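Local coordinates for protein luciferase-like enzymeAMP-CoA-ligase (Zophobas atratus, PDB 4W8O) that probably activates carboxylic acids with ATP as an AMP-forming CoA ligase of the adenylating (ANL) superfamily, being a luciferase-like enzyme from a nonluminescent beetle, at residues A[18-21]-A[22-26]; A[44-48]-A[49-53]; A[205-208]-A[209-213]; A[303-306]-A[307-311]. One frame throughout, in Å; residues are numbered along the deposited sequence.

Contact 1: residues A[18-21]-A[22-26]; sequences ISFG and EFLFE
Ser19 holds OG between its backbone N and its carbonyl carbon (chi1 68°), while Glu22 sets CG beside its own N (chi1 -71°) and then runs extended, and these two choices bring the side chains back onto each other's backbones. Ser19 OG accepts from Glu22 N at 3.0 Å. In return Ser19 N donates to Glu22 OE1 at 2.9 Å, almost perfectly straight (179°) and onto the anti lone pair of the carboxylate. A serine is short enough to cap an amide three residues on, and a glutamate long enough to reach back. The other oxygen of Glu22 forms a salt bridge with Lys173, so both carboxylate oxygens have a partner. Ile18, just ahead of the cap, lays CD1 against Phe23, 3.8 Å from its CB.

One turn on, Leu24 brings CD1 over a face of the Phe20 ring, 3.9 Å from the ring centroid, a CH-pi contact displaced toward the rim of the ring. Phe20 also meets Phe202 edge-to-face, and Phe23 and Leu24 pack on helix 228-239, so the large apolar residues suit the buried side of this helix. Gly21 adds no bulk at the first turn, and its carbonyl O accepts from Phe25 N at 3.0 Å. The reciprocal pair of Ser19 and Glu22 is a capping box, here starting helix 20-30 of the AMP-binding enzyme fold.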
loop_
_atom_site.group_PDB
_atom_site.type_symbol
_atom_site.label_atom_id
_atom_site.label_comp_id
_atom_site.label_asym_id
_atom_site.label_seq_id
_atom_site.Cartn_x
_atom_site.Cartn_y
_atom_site.Cartn_z
ATOM N N ILE A 18 15.785 -6.578 -8.918
ATOM C CA ILE A 18 15.033 -7.829 -8.869
ATOM C C ILE A 18 13.545 -7.614 -9.081
ATOM O O ILE A 18 13.056 -6.493 -9.030
ATOM C CB ILE A 18 15.248 -8.551 -7.530
ATOM C CG1 ILE A 18 14.871 -7.643 -6.365
ATOM C CG2 ILE A 18 16.698 -9.012 -7.407
ATOM C CD1 ILE A 18 14.748 -8.401 -5.070
ATOM N N SER A 19 12.838 -8.707 -9.329
ATOM C CA SER A 19 11.403 -8.657 -9.470
ATOM C C SER A 19 10.776 -8.601 -8.083
ATOM O O SER A 19 11.408 -8.936 -7.093
ATOM C CB SER A 19 10.898 -9.871 -10.241
ATOM O OG SER A 19 11.061 -11.055 -9.475
ATOM N N PHE A 20 9.522 -8.176 -8.034
ATOM C CA PHE A 20 8.741 -8.128 -6.799
ATOM C C PHE A 20 8.572 -9.544 -6.240
ATOM O O PHE A 20 8.634 -9.734 -5.038
ATOM C CB PHE A 20 7.375 -7.460 -7.069
ATOM C CG PHE A 20 6.483 -7.350 -5.861
ATOM C CD1 PHE A 20 6.960 -6.844 -4.660
ATOM C CD2 PHE A 20 5.148 -7.724 -5.937
ATOM C CE1 PHE A 20 6.134 -6.739 -3.554
ATOM C CE2 PHE A 20 4.314 -7.615 -4.837
ATOM C CZ PHE A 20 4.805 -7.119 -3.643
ATOM N N GLY A 21 8.385 -10.529 -7.118
ATOM C CA GLY A 21 8.316 -11.935 -6.714
ATOM C C GLY A 21 9.590 -12.462 -6.067
ATOM O O GLY A 21 9.538 -13.116 -5.027
ATOM N N GLU A 22 10.728 -12.185 -6.691
ATOM C CA GLU A 22 12.036 -12.552 -6.130
ATOM C C GLU A 22 12.260 -11.889 -4.767
ATOM O O GLU A 22 12.791 -12.507 -3.835
ATOM C CB GLU A 22 13.166 -12.162 -7.093
ATOM C CG GLU A 22 13.220 -13.018 -8.353
ATOM C CD GLU A 22 14.178 -12.481 -9.416
ATOM O OE1 GLU A 22 14.237 -11.247 -9.630
ATOM O OE2 GLU A 22 14.884 -13.301 -10.051
ATOM N N PHE A 23 11.855 -10.626 -4.659
ATOM C CA PHE A 23 11.894 -9.918 -3.385
ATOM C C PHE A 23 11.144 -10.693 -2.304
ATOM O O PHE A 23 11.718 -11.063 -1.289
ATOM C CB PHE A 23 11.298 -8.520 -3.540
ATOM C CG PHE A 23 11.095 -7.800 -2.239
ATOM C CD1 PHE A 23 12.168 -7.213 -1.579
ATOM C CD2 PHE A 23 9.823 -7.686 -1.684
ATOM C CE1 PHE A 23 11.985 -6.546 -0.382
ATOM C CE2 PHE A 23 9.635 -7.011 -0.489
ATOM C CZ PHE A 23 10.720 -6.448 0.164
ATOM N N LEU A 24 9.865 -10.953 -2.538
ATOM C CA LEU A 24 9.028 -11.608 -1.537
ATOM C C LEU A 24 9.582 -12.982 -1.146
ATOM O O LEU A 24 9.586 -13.348 0.032
ATOM C CB LEU A 24 7.598 -11.751 -2.053
ATOM C CG LEU A 24 6.824 -10.451 -2.293
ATOM C CD1 LEU A 24 5.571 -10.729 -3.102
ATOM C CD2 LEU A 24 6.466 -9.762 -0.985
ATOM N N PHE A 25 10.042 -13.727 -2.151
ATOM C CA PHE A 25 10.628 -15.065 -1.976
ATOM C C PHE A 25 11.872 -15.006 -1.087
ATOM O O PHE A 25 11.980 -15.740 -0.099
ATOM C CB PHE A 25 10.993 -15.641 -3.352
ATOM C CG PHE A 25 11.253 -17.124 -3.357
ATOM C CD1 PHE A 25 10.216 -18.023 -3.574
ATOM C CD2 PHE A 25 12.538 -17.617 -3.192
ATOM C CE1 PHE A 25 10.452 -19.393 -3.591
ATOM C CE2 PHE A 25 12.783 -18.981 -3.224
ATOM C CZ PHE A 25 11.741 -19.872 -3.424
ATOM N N GLU A 26 12.794 -14.110 -1.438
ATOM C CA GLU A 26 14.024 -13.905 -0.664
ATOM C C GLU A 26 13.724 -13.506 0.782
ATOM O O GLU A 26 14.369 -14.004 1.709
ATOM C CB GLU A 26 14.893 -12.834 -1.331
ATOM C CG GLU A 26 16.156 -12.463 -0.565
ATOM C CD GLU A 26 16.839 -11.211 -1.107
ATOM O OE1 GLU A 26 16.563 -10.810 -2.262
ATOM O OE2 GLU A 26 17.660 -10.624 -0.367
#

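Contact 2: residues A[44-48]-A[49-53]; sequences KSETY and SSVKT
The backbone turns at Thr47 from strand 44-47 into helix 48-64, whose segment 49-53 runs at 76° to the strand, and the helical bonding opens with Val51 N donating to Thr47 O at 3.0 Å. Thr47 is the N-cap: its OG1, between backbone N and carbonyl carbon (chi1 59°), accepts from Ser50 N at 3.1 Å, giving that first-turn amide the acceptor the helix cannot yet supply.

Ser50 is gripped a second time through its own side chain. Its OG donates to Glu46 OE2 at 2.7 Å, meeting the carboxylate on its anti side and 15° out of its plane. Glu46 suits the end of the strand because its extended chain spans the corner; OE1 goes to Arg54 in a salt bridge and to Gln37, so this buried acid is well supplied with partners. Its chain crosses Val51 at about a right angle, with CD 3.5 Å from Val51 CG2, and the valine also packs on Ile85 and Ile88. The Tyr48 ring meets Phe238 edge-to-face, and its hydroxyl is hydrogen-bonded to Ser242 O. The arrangement is a strand-to-helix junction closed by a threonine N-cap, joining the outermost strand, 44-47, of the nine-stranded mixed sheet to helix 48-64.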
loop_
_atom_site.group_PDB
_atom_site.type_symbol
_atom_site.label_atom_id
_atom_site.label_comp_id
_atom_site.label_asym_id
_atom_site.label_seq_id
_atom_site.Cartn_x
_atom_site.Cartn_y
_atom_site.Cartn_z
ATOM N N LYS A 44 -5.216 -15.890 14.857
ATOM C CA LYS A 44 -4.412 -16.897 14.170
ATOM C C LYS A 44 -3.224 -16.193 13.523
ATOM O O LYS A 44 -3.309 -15.021 13.167
ATOM C CB LYS A 44 -5.230 -17.621 13.096
ATOM C CG LYS A 44 -6.529 -18.245 13.579
ATOM C CD LYS A 44 -6.283 -19.367 14.572
ATOM C CE LYS A 44 -7.593 -19.907 15.114
ATOM N NZ LYS A 44 -7.385 -20.609 16.406
ATOM N N SER A 45 -2.118 -16.909 13.380
ATOM C CA SER A 45 -0.908 -16.340 12.813
ATOM C C SER A 45 -0.260 -17.324 11.849
ATOM O O SER A 45 -0.650 -18.483 11.787
ATOM C CB SER A 45 0.075 -15.966 13.922
ATOM O OG SER A 45 0.666 -17.120 14.478
ATOM N N GLU A 46 0.722 -16.846 11.093
ATOM C CA GLU A 46 1.446 -17.694 10.158
ATOM C C GLU A 46 2.872 -17.187 9.977
ATOM O O GLU A 46 3.106 -15.978 9.913
ATOM C CB GLU A 46 0.725 -17.748 8.807
ATOM C CG GLU A 46 1.294 -18.794 7.853
ATOM C CD GLU A 46 0.572 -18.867 6.514
ATOM O OE1 GLU A 46 -0.324 -18.036 6.244
ATOM O OE2 GLU A 46 0.914 -19.763 5.714
ATOM N N THR A 47 3.818 -18.118 9.890
ATOM C CA THR A 47 5.220 -17.773 9.731
ATOM C C THR A 47 5.561 -17.520 8.270
ATOM O O THR A 47 4.810 -17.906 7.371
ATOM C CB THR A 47 6.136 -18.893 10.238
ATOM O OG1 THR A 47 5.859 -20.096 9.517
ATOM C CG2 THR A 47 5.909 -19.132 11.713
ATOM N N TYR A 48 6.704 -16.871 8.048
ATOM C CA TYR A 48 7.230 -16.659 6.698
ATOM C C TYR A 48 7.513 -17.983 6.004
ATOM O O TYR A 48 7.280 -18.121 4.802
ATOM C CB TYR A 48 8.501 -15.809 6.725
ATOM C CG TYR A 48 8.233 -14.329 6.844
ATOM C CD1 TYR A 48 7.910 -13.568 5.721
ATOM C CD2 TYR A 48 8.290 -13.686 8.076
ATOM C CE1 TYR A 48 7.655 -12.210 5.822
ATOM C CE2 TYR A 48 8.035 -12.329 8.187
ATOM C CZ TYR A 48 7.720 -11.594 7.060
ATOM O OH TYR A 48 7.476 -10.240 7.174
ATOM N N SER A 49 8.010 -18.949 6.769
ATOM C CA SER A 49 8.231 -20.296 6.264
ATOM C C SER A 49 6.951 -20.905 5.690
ATOM O O SER A 49 6.944 -21.430 4.579
ATOM C CB SER A 49 8.744 -21.197 7.385
ATOM O OG SER A 49 8.794 -22.527 6.929
ATOM N N SER A 50 5.881 -20.849 6.473
ATOM C CA SER A 50 4.597 -21.393 6.062
ATOM C C SER A 50 4.034 -20.642 4.861
ATOM O O SER A 50 3.471 -21.252 3.955
ATOM C CB SER A 50 3.601 -21.342 7.222
ATOM O OG SER A 50 2.334 -21.829 6.829
ATOM N N VAL A 51 4.180 -19.323 4.856
ATOM C CA VAL A 51 3.737 -18.518 3.724
ATOM C C VAL A 51 4.486 -18.888 2.443
ATOM O O VAL A 51 3.879 -18.953 1.359
ATOM C CB VAL A 51 3.886 -17.017 4.015
ATOM C CG1 VAL A 51 3.793 -16.190 2.735
ATOM C CG2 VAL A 51 2.821 -16.579 5.008
ATOM N N LYS A 52 5.788 -19.136 2.571
ATOM C CA LYS A 52 6.604 -19.561 1.430
ATOM C C LYS A 52 6.112 -20.886 0.851
ATOM O O LYS A 52 6.037 -21.047 -0.370
ATOM C CB LYS A 52 8.076 -19.693 1.825
ATOM C CG LYS A 52 9.024 -19.897 0.651
ATOM C CD LYS A 52 10.474 -19.752 1.088
ATOM C CE LYS A 52 11.425 -20.296 0.038
ATOM N NZ LYS A 52 11.396 -21.781 -0.060
ATOM N N THR A 53 5.773 -21.822 1.735
ATOM C CA THR A 53 5.315 -23.145 1.318
ATOM C C THR A 53 3.990 -23.062 0.559
ATOM O O THR A 53 3.850 -23.644 -0.521
ATOM C CB THR A 53 5.166 -24.082 2.531
ATOM O OG1 THR A 53 6.438 -24.224 3.166
ATOM C CG2 THR A 53 4.660 -25.458 2.120
#

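Contact 3: residues A[205-208]-A[209-213]; sequences IVET and SFYCG
Val206 O is gripped by two donors, Ser209 OG at 2.8 Å and Phe210 N at 3.2 Å, which arrive from the same face of its carbonyl plane. This is the last part of helix 199-211 in the AMP-binding enzyme fold, and the hydroxyl bond is the familiar way a serine inside a helix satisfies itself on the preceding turn. It depends on chi1 of 77°, which swings OG back toward the N-terminal end of the helix. A small serine fits here, where it also touches Tyr214 and Arg236 and its side chain lies about 5 Å from a bound polyether that probably came from the crystallisation liquor.

One residue further along, Glu207 pairs with Tyr211, whose backbone N donates to Glu207 O at 3.1 Å. Their side chains run alongside each other in the same direction, the carboxylate and ring planes 37° apart, with Glu207 CG 4.1 Å from Tyr211 CE2. Glu207 is buried, yet its oxygens are well provided for: OE2 accepts from Asn14 N, and OE1 from Phe15 N and the Gln204 side chain. The tyrosine ring stacks on Phe11 and has Phe210 CD2 over the centre of a face. Toward the end the helix slackens, the bond from Cys212 N to Thr208 O being weak, and Gly213 takes positive phi (95°). A single water joins the two long side chains, 2.9 Å from Glu207 OE2 and 2.8 Å from Tyr211 OH.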
loop_
_atom_site.group_PDB
_atom_site.type_symbol
_atom_site.label_atom_id
_atom_site.label_comp_id
_atom_site.label_asym_id
_atom_site.label_seq_id
_atom_site.Cartn_x
_atom_site.Cartn_y
_atom_site.Cartn_z
ATOM N N ILE A 205 8.892 2.253 -3.816
ATOM C CA ILE A 205 7.864 2.705 -2.878
ATOM C C ILE A 205 8.138 2.050 -1.519
ATOM O O ILE A 205 8.098 2.710 -0.479
ATOM C CB ILE A 205 6.434 2.350 -3.336
ATOM C CG1 ILE A 205 6.061 3.188 -4.560
ATOM C CG2 ILE A 205 5.445 2.583 -2.194
ATOM C CD1 ILE A 205 4.776 2.775 -5.243
ATOM N N VAL A 206 8.411 0.748 -1.554
ATOM C CA VAL A 206 8.652 -0.037 -0.356
ATOM C C VAL A 206 9.965 0.377 0.325
ATOM O O VAL A 206 9.998 0.592 1.533
ATOM C CB VAL A 206 8.692 -1.551 -0.678
ATOM C CG1 VAL A 206 9.156 -2.348 0.529
ATOM C CG2 VAL A 206 7.323 -2.032 -1.150
ATOM N N GLU A 207 11.033 0.494 -0.458
ATOM C CA GLU A 207 12.340 0.805 0.102
ATOM C C GLU A 207 12.404 2.243 0.629
ATOM O O GLU A 207 12.989 2.486 1.685
ATOM C CB GLU A 207 13.452 0.533 -0.919
ATOM C CG GLU A 207 14.711 0.019 -0.256
ATOM C CD GLU A 207 15.803 -0.381 -1.229
ATOM O OE1 GLU A 207 15.549 -0.519 -2.448
ATOM O OE2 GLU A 207 16.930 -0.569 -0.749
ATOM N N THR A 208 11.787 3.181 -0.090
ATOM C CA THR A 208 11.725 4.572 0.352
ATOM C C THR A 208 10.983 4.680 1.684
ATOM O O THR A 208 11.413 5.412 2.576
ATOM C CB THR A 208 11.051 5.473 -0.708
ATOM O OG1 THR A 208 11.873 5.514 -1.885
ATOM C CG2 THR A 208 10.826 6.897 -0.189
ATOM N N SER A 209 9.889 3.937 1.828
ATOM C CA SER A 209 9.139 3.927 3.087
ATOM C C SER A 209 9.981 3.382 4.265
ATOM O O SER A 209 9.861 3.860 5.395
ATOM C CB SER A 209 7.793 3.179 2.936
ATOM O OG SER A 209 7.930 1.765 2.921
ATOM N N PHE A 210 10.844 2.406 3.994
ATOM C CA PHE A 210 11.768 1.899 5.006
ATOM C C PHE A 210 12.750 2.979 5.483
ATOM O O PHE A 210 12.964 3.135 6.686
ATOM C CB PHE A 210 12.536 0.685 4.476
ATOM C CG PHE A 210 13.609 0.192 5.406
ATOM C CD1 PHE A 210 13.286 -0.579 6.510
ATOM C CD2 PHE A 210 14.943 0.503 5.178
ATOM C CE1 PHE A 210 14.269 -1.029 7.376
ATOM C CE2 PHE A 210 15.935 0.055 6.036
ATOM C CZ PHE A 210 15.597 -0.717 7.135
ATOM N N TYR A 211 13.330 3.733 4.549
ATOM C CA TYR A 211 14.268 4.805 4.912
ATOM C C TYR A 211 13.603 6.058 5.491
ATOM O O TYR A 211 14.295 6.963 5.950
ATOM C CB TYR A 211 15.197 5.149 3.742
ATOM C CG TYR A 211 16.216 4.057 3.538
ATOM C CD1 TYR A 211 17.249 3.872 4.456
ATOM C CD2 TYR A 211 16.116 3.175 2.471
ATOM C CE1 TYR A 211 18.174 2.853 4.295
ATOM C CE2 TYR A 211 17.034 2.152 2.299
ATOM C CZ TYR A 211 18.059 1.997 3.216
ATOM O OH TYR A 211 18.964 0.985 3.057
ATOM N N CYS A 212 12.273 6.110 5.485
ATOM C CA CYS A 212 11.557 7.156 6.223
ATOM C C CYS A 212 11.776 6.985 7.721
ATOM O O CYS A 212 11.627 7.936 8.483
ATOM C CB CYS A 212 10.064 7.155 5.897
ATOM S SG CYS A 212 9.684 7.830 4.266
ATOM N N GLY A 213 12.113 5.762 8.130
ATOM C CA GLY A 213 12.662 5.507 9.456
ATOM C C GLY A 213 11.677 5.093 10.528
ATOM O O GLY A 213 12.084 4.814 11.654
HETATM O O HOH W 1 17.703 -1.251 2.007
#

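Contact 4: residues A[303-306]-A[307-311]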
loop_
_atom_site.group_PDB
_atom_site.type_symbol
_atom_site.label_atom_id
_atom_site.label_comp_id
_atom_site.label_asym_id
_atom_site.label_seq_id
_atom_site.Cartn_x
_atom_site.Cartn_y
_atom_site.Cartn_z
ATOM N N THR A 303 -5.144 19.865 15.550
ATOM C CA THR A 303 -4.093 19.921 16.562
ATOM C C THR A 303 -4.521 19.349 17.916
ATOM O O THR A 303 -3.723 18.710 18.604
ATOM C CB THR A 303 -3.640 21.369 16.790
ATOM O OG1 THR A 303 -3.296 21.963 15.532
ATOM C CG2 THR A 303 -2.439 21.406 17.698
ATOM N N ASP A 304 -5.768 19.591 18.306
ATOM C CA ASP A 304 -6.281 19.016 19.555
ATOM C C ASP A 304 -6.340 17.498 19.496
ATOM O O ASP A 304 -5.995 16.830 20.465
ATOM C CB ASP A 304 -7.651 19.596 19.938
ATOM C CG ASP A 304 -7.527 20.839 20.793
ATOM O OD1 ASP A 304 -6.477 21.512 20.705
ATOM O OD2 ASP A 304 -8.465 21.149 21.557
ATOM N N GLN A 305 -6.771 16.953 18.368
ATOM C CA GLN A 305 -6.821 15.506 18.219
ATOM C C GLN A 305 -5.414 14.927 18.203
ATOM O O GLN A 305 -5.144 13.896 18.826
ATOM C CB GLN A 305 -7.572 15.114 16.941
ATOM C CG GLN A 305 -7.748 13.614 16.745
ATOM C CD GLN A 305 -8.493 12.946 17.879
ATOM O OE1 GLN A 305 -9.020 13.609 18.766
ATOM N NE2 GLN A 305 -8.540 11.623 17.856
ATOM N N TYR A 306 -4.526 15.596 17.474
ATOM C CA TYR A 306 -3.121 15.215 17.430
ATOM C C TYR A 306 -2.559 15.135 18.853
ATOM O O TYR A 306 -1.972 14.124 19.238
ATOM C CB TYR A 306 -2.315 16.202 16.571
ATOM C CG TYR A 306 -0.877 15.786 16.427
ATOM C CD1 TYR A 306 0.067 16.145 17.380
ATOM C CD2 TYR A 306 -0.470 14.989 15.362
ATOM C CE1 TYR A 306 1.384 15.744 17.269
ATOM C CE2 TYR A 306 0.850 14.582 15.240
ATOM C CZ TYR A 306 1.771 14.962 16.197
ATOM O OH TYR A 306 3.080 14.556 16.084
ATOM N N LYS A 307 -2.772 16.188 19.637
ATOM C CA LYS A 307 -2.316 16.216 21.024
ATOM C C LYS A 307 -2.925 15.096 21.860
ATOM O O LYS A 307 -2.212 14.419 22.600
ATOM C CB LYS A 307 -2.646 17.555 21.682
ATOM C CG LYS A 307 -1.696 18.677 21.313
ATOM C CD LYS A 307 -1.856 19.862 22.258
ATOM C CE LYS A 307 -0.818 20.937 21.982
ATOM N NZ LYS A 307 -0.998 21.540 20.632
ATOM N N LYS A 308 -4.240 14.913 21.749
ATOM C CA LYS A 308 -4.931 13.861 22.492
ATOM C C LYS A 308 -4.329 12.493 22.192
ATOM O O LYS A 308 -4.194 11.663 23.091
ATOM C CB LYS A 308 -6.440 13.852 22.192
ATOM C CG LYS A 308 -7.232 14.951 22.888
ATOM C CD LYS A 308 -8.731 14.701 22.783
ATOM C CE LYS A 308 -9.553 15.788 23.467
ATOM N NZ LYS A 308 -10.167 16.760 22.516
ATOM N N LEU A 309 -3.958 12.267 20.933
ATOM C CA LEU A 309 -3.338 11.005 20.538
ATOM C C LEU A 309 -1.965 10.790 21.181
ATOM O O LEU A 309 -1.645 9.667 21.574
ATOM C CB LEU A 309 -3.242 10.892 19.011
ATOM C CG LEU A 309 -4.570 10.620 18.305
ATOM C CD1 LEU A 309 -4.452 10.858 16.803
ATOM C CD2 LEU A 309 -5.063 9.205 18.589
ATOM N N THR A 310 -1.163 11.846 21.295
ATOM C CA THR A 310 0.155 11.723 21.933
ATOM C C THR A 310 0.002 11.445 23.429
ATOM O O THR A 310 0.832 10.761 24.022
ATOM C CB THR A 310 1.026 12.982 21.748
ATOM O OG1 THR A 310 0.337 14.121 22.267
ATOM C CG2 THR A 310 1.340 13.211 20.290
ATOM N N GLN A 311 -1.064 11.973 24.030
ATOM C CA GLN A 311 -1.371 11.695 25.433
ATOM C C GLN A 311 -1.829 10.251 25.621
ATOM O O GLN A 311 -1.424 9.585 26.573
ATOM C CB GLN A 311 -2.440 12.649 25.956
ATOM C CG GLN A 311 -2.017 14.108 25.975
ATOM C CD GLN A 311 -3.144 15.019 26.411
ATOM O OE1 GLN A 311 -3.890 15.554 25.584
ATOM N NE2 GLN A 311 -3.297 15.177 27.718
HETATM O O HOH W 2 -10.233 16.159 19.328
#
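Tyr306 and Thr310 stand one turn apart on the same helix, and their side chains pass at a slant, with Tyr306 CE1 3.9 Å from Thr310 CG2. The tyrosine sets CG opposite its backbone N across the CA-CB bond (chi1 -176°), which carries the ring out to Val318, whose carbonyl O bonds its hydroxyl. Thr310 takes the other arrangement, OG1 lying between N and C (chi1 57°); this turns the hydroxyl back to Lys307 O at 2.6 Å and leaves the methyl for the ring.

Gln305 bends at chi2 (59°), so that its amide folds back alongside the helix. NE2 comes to 4.1 Å from Leu309 CG while bonding Thr274 and Thr278, and OE1 accepts from a water that also takes a bond from Lys308 NZ. A long lysine suits this exposed position, where it crosses the glutamine at about a right angle. Lys307 runs beside Thr303, its bent end bringing NZ to 3.3 Å from Thr303 CG2. Leu309 keeps to the buried side, on helix 274-278 and Val318. Beneath them the backbone bonds are regular, as in Leu309 N to Gln305 O at 2.9 Å. Such an amphipathic helix is the connecting element of a beta-alpha-beta unit, here strand 293-297, helix 303-312 and strand 317-324.

The four contacts follow one another in series along the chain. Contacts 1 and 2 touch: their centres are 16 Å apart, and Phe25 CZ lies 3.5 Å from Lys52 CE, so helix 20-30 packs on the start of helix 48-64. Contact 3 closes helix 199-211, whose earlier part covers the start of helix 20-30; its centre is 17 Å from that of contact 1. Helix 228-239 lies against side chains of contacts 1 and 3. Contact 4 is remote, its centre 39 Å from that of contact 1. Contacts 2 and 4 adjoin the same nine-stranded mixed sheet, through strand 44-47 and strands 293-297 and 317-324. Contacts 1 to 3 thus tie neighbouring helices of the AMP-binding fold together, while contact 4 lies apart.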